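Local coordinates for uncharacterized protein AF_0941 (Archaeoglobus fulgidus, PDB 1YOZ) that is of unknown function but folds as a mainly helical protein of the AF0941-like family and assembles as a dimer of identical subunits, at residues Tyr5-Leu10 with Leu66-Tyr70. Sequence-based numbering, arbitrary orientation.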
ATOM      1  N   TYR B   5       6.640  -5.209   0.672  1.00 14.94           N
ATOM      2  CA  TYR B   5       5.692  -4.664  -0.323  1.00 16.19           C
ATOM      3  C   TYR B   5       6.457  -3.821  -1.290  1.00 16.42           C
ATOM      4  O   TYR B   5       6.596  -2.593  -1.109  1.00 16.81           O
ATOM      5  CB  TYR B   5       4.547  -3.855   0.331  1.00 14.37           C
ATOM      6  CG  TYR B   5       3.553  -3.219  -0.650  1.00 16.22           C
ATOM      7  CD1 TYR B   5       3.219  -1.860  -0.577  1.00 12.05           C
ATOM      8  CD2 TYR B   5       2.941  -3.977  -1.639  1.00 13.72           C
ATOM      9  CE1 TYR B   5       2.265  -1.310  -1.421  1.00 14.81           C
ATOM     10  CE2 TYR B   5       1.997  -3.425  -2.506  1.00 14.68           C
ATOM     11  CZ  TYR B   5       1.655  -2.110  -2.395  1.00 15.17           C
ATOM     12  OH  TYR B   5       0.773  -1.581  -3.307  1.00 14.15           O
ATOM     13  N   ILE B   6       6.980  -4.496  -2.310  1.00 15.14           N
ATOM     14  CA  ILE B   6       7.503  -3.858  -3.484  1.00 14.03           C
ATOM     15  C   ILE B   6       6.357  -3.357  -4.406  1.00 14.42           C
ATOM     16  O   ILE B   6       5.410  -4.082  -4.680  1.00 14.43           O
ATOM     17  CB  ILE B   6       8.466  -4.847  -4.256  1.00 15.24           C
ATOM     18  CG1 ILE B   6       9.736  -5.123  -3.423  1.00 14.70           C
ATOM     19  CG2 ILE B   6       8.804  -4.310  -5.610  1.00 13.90           C
ATOM     20  CD1 ILE B   6      10.650  -6.292  -3.942  1.00 17.49           C
ATOM     21  N   ASN B   7       6.449  -2.093  -4.849  1.00 12.83           N
ATOM     22  CA  ASN B   7       5.562  -1.506  -5.826  1.00 12.55           C
ATOM     23  C   ASN B   7       6.245  -0.251  -6.339  1.00 12.98           C
ATOM     24  O   ASN B   7       6.222   0.805  -5.681  1.00 11.80           O
ATOM     25  CB  ASN B   7       4.183  -1.152  -5.189  1.00 14.44           C
ATOM     26  CG  ASN B   7       3.190  -0.652  -6.193  1.00 11.25           C
ATOM     27  OD1 ASN B   7       3.560  -0.185  -7.265  1.00 15.03           O
ATOM     28  ND2 ASN B   7       1.905  -0.657  -5.817  1.00 14.06           N
ATOM     29  N   SER B   8       6.896  -0.414  -7.495  1.00 14.43           N
ATOM     30  CA  SER B   8       7.708   0.609  -8.125  1.00 15.35           C
ATOM     31  C   SER B   8       6.858   1.757  -8.614  1.00 16.08           C
ATOM     32  O   SER B   8       7.271   2.900  -8.481  1.00 15.81           O
ATOM     33  CB  SER B   8       8.489  -0.013  -9.287  1.00 15.51           C
ATOM     34  OG  SER B   8       9.478  -0.904  -8.736  1.00 15.08           O
ATOM     35  N   PHE B   9       5.663   1.458  -9.122  1.00 15.46           N
ATOM     36  CA  PHE B   9       4.807   2.542  -9.617  1.00 16.79           C
ATOM     37  C   PHE B   9       4.399   3.460  -8.477  1.00 16.40           C
ATOM     38  O   PHE B   9       4.513   4.722  -8.573  1.00 16.87           O
ATOM     39  CB  PHE B   9       3.567   2.034 -10.351  1.00 16.79           C
ATOM     40  CG  PHE B   9       2.710   3.129 -10.899  1.00 19.23           C
ATOM     41  CD1 PHE B   9       2.973   3.672 -12.160  1.00 18.73           C
ATOM     42  CD2 PHE B   9       1.642   3.638 -10.155  1.00 20.61           C
ATOM     43  CE1 PHE B   9       2.200   4.718 -12.665  1.00 19.91           C
ATOM     44  CE2 PHE B   9       0.873   4.695 -10.638  1.00 17.76           C
ATOM     45  CZ  PHE B   9       1.138   5.227 -11.895  1.00 17.96           C
ATOM     46  N   LEU B  10       3.938   2.837  -7.401  1.00 16.67           N
ATOM     47  CA  LEU B  10       3.532   3.582  -6.198  1.00 16.75           C
ATOM     48  C   LEU B  10       4.656   4.458  -5.662  1.00 16.62           C
ATOM     49  O   LEU B  10       4.462   5.639  -5.403  1.00 16.43           O
ATOM     50  CB  LEU B  10       2.977   2.626  -5.128  1.00 16.97           C
ATOM     51  CG  LEU B  10       2.567   3.288  -3.805  1.00 18.43           C
ATOM     52  CD1 LEU B  10       1.341   4.151  -3.936  1.00 16.68           C
ATOM     53  CD2 LEU B  10       2.389   2.191  -2.809  1.00 16.59           C
ATOM     54  N   LEU B  66      -1.243  -7.620  -2.148  1.00 16.39           N
ATOM     55  CA  LEU B  66      -1.331  -6.164  -2.130  1.00 15.70           C
ATOM     56  C   LEU B  66      -1.099  -5.581  -3.523  1.00 14.59           C
ATOM     57  O   LEU B  66      -1.711  -4.574  -3.902  1.00 14.69           O
ATOM     58  CB  LEU B  66      -0.325  -5.560  -1.115  1.00 14.71           C
ATOM     59  CG  LEU B  66      -0.441  -5.795   0.410  1.00 16.68           C
ATOM     60  CD1 LEU B  66       0.546  -4.959   1.218  1.00 14.00           C
ATOM     61  CD2 LEU B  66      -1.839  -5.446   0.790  1.00 17.17           C
ATOM     62  N   LEU B  67      -0.197  -6.179  -4.283  1.00 14.28           N
ATOM     63  CA  LEU B  67       0.153  -5.634  -5.588  1.00 15.04           C
ATOM     64  C   LEU B  67      -1.012  -5.861  -6.566  1.00 15.95           C
ATOM     65  O   LEU B  67      -1.399  -4.980  -7.318  1.00 16.07           O
ATOM     66  CB  LEU B  67       1.476  -6.304  -6.093  1.00 15.57           C
ATOM     67  CG  LEU B  67       2.176  -5.594  -7.242  1.00 14.42           C
ATOM     68  CD1 LEU B  67       2.816  -4.297  -6.794  1.00 14.88           C
ATOM     69  CD2 LEU B  67       3.205  -6.499  -7.946  1.00 15.66           C
ATOM     70  N   LYS B  68      -1.574  -7.057  -6.529  1.00 18.38           N
ATOM     71  CA  LYS B  68      -2.785  -7.375  -7.322  1.00 20.41           C
ATOM     72  C   LYS B  68      -3.950  -6.467  -6.956  1.00 20.34           C
ATOM     73  O   LYS B  68      -4.525  -5.763  -7.808  1.00 20.23           O
ATOM     74  CB  LYS B  68      -3.135  -8.872  -7.128  1.00 20.57           C
ATOM     75  CG  LYS B  68      -4.457  -9.279  -7.771  1.00 26.57           C
ATOM     76  CD  LYS B  68      -4.973 -10.613  -7.168  1.00 28.65           C
ATOM     77  CE  LYS B  68      -4.637 -11.718  -8.130  1.00 31.70           C
ATOM     78  NZ  LYS B  68      -4.894 -13.079  -7.525  1.00 36.44           N
ATOM     79  N   THR B  69      -4.283  -6.404  -5.666  1.00 20.80           N
ATOM     80  CA  THR B  69      -5.312  -5.421  -5.212  1.00 20.80           C
ATOM     81  C   THR B  69      -4.987  -3.946  -5.487  1.00 20.94           C
ATOM     82  O   THR B  69      -5.893  -3.149  -5.775  1.00 22.34           O
ATOM     83  CB  THR B  69      -5.794  -5.721  -3.721  1.00 21.55           C
ATOM     84  OG1 THR B  69      -4.698  -5.675  -2.827  1.00 25.75           O
ATOM     85  CG2 THR B  69      -6.270  -7.118  -3.650  1.00 19.90           C
ATOM     86  N   TYR B  70      -3.702  -3.559  -5.478  1.00 18.85           N
ATOM     87  CA  TYR B  70      -3.323  -2.202  -5.891  1.00 17.69           C
ATOM     88  C   TYR B  70      -3.683  -2.008  -7.330  1.00 18.26           C
ATOM     89  O   TYR B  70      -4.235  -0.963  -7.696  1.00 19.06           O
ATOM     90  CB  TYR B  70      -1.799  -1.946  -5.755  1.00 17.14           C
ATOM     91  CG  TYR B  70      -1.397  -0.551  -6.200  1.00 18.33           C
ATOM     92  CD1 TYR B  70      -1.403   0.525  -5.299  1.00 15.20           C
ATOM     93  CD2 TYR B  70      -0.996  -0.294  -7.511  1.00 16.68           C
ATOM     94  CE1 TYR B  70      -1.021   1.807  -5.702  1.00 18.21           C
ATOM     95  CE2 TYR B  70      -0.634   1.012  -7.908  1.00 17.96           C
ATOM     96  CZ  TYR B  70      -0.647   2.039  -6.995  1.00 16.29           C
ATOM     97  OH  TYR B  70      -0.334   3.323  -7.366  1.00 19.58           O
TER
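Asn7 meets the ring of Tyr70 through its amide nitrogen: ND2 sits 3.2 Å above the ring plane, over the centre, with amide and ring planes perpendicular, an amide N-H/aromatic-face geometry. The same group binds at both ends within its own segment. Asn7 ND2 donates to Tyr5 OH at 2.9 Å along a nearly straight path (167°) and in the amide plane, while Asn7 OD1 accepts from Leu10 N at 3.0 Å, that donor standing well above the carbonyl plane. Asn7 stands at the N-cap of helix 8-18, and this second bond is its side-chain capping bond; together the two fix the amide's rotation, and with CG anti to the backbone N (chi1 -175°) the nitrogen is held over the Tyr70 face.

Tyr5 lies against the turn at Leu66, with Tyr5 CE2 3.4 Å from Leu66 CB. Leu66 CD1 makes a CH-pi contact over one face of the Tyr5 ring, 4.1 Å from its centroid, and Asn7 CB lies near the rim of the opposite face. Leu67 brings CD1 into van der Waals contact with Asn7 CG and Ile6 O.

A chi1 of 179° sets Tyr70 CG opposite the backbone N and sends the ring from helix 57-73 toward the start of helix 8-18. Tyr70 OH lies in the plane of the Phe9 ring, at the edge, 3.4 Å from Phe9 CD2, and hydrogen-bonds to His78 ND1; Leu10 CD1 packs obliquely, 3.8 Å from Tyr70 CE1. Cutting Tyr70 back to an alanine is likely to leave the Asn7 amide without its aromatic face, His78 without its hydroxyl mate, and a gap beside Phe9 and Leu10.

This buried contact joins the lead-in and first turn of helix 8-18 to the C-terminal half of helix 57-73. Phe9 continues onto helices 32-51 and 75-88, Leu67 onto helix 99-113, and Tyr5 reaches the dimer interface, where its ring meets Tyr5 of the second subunit.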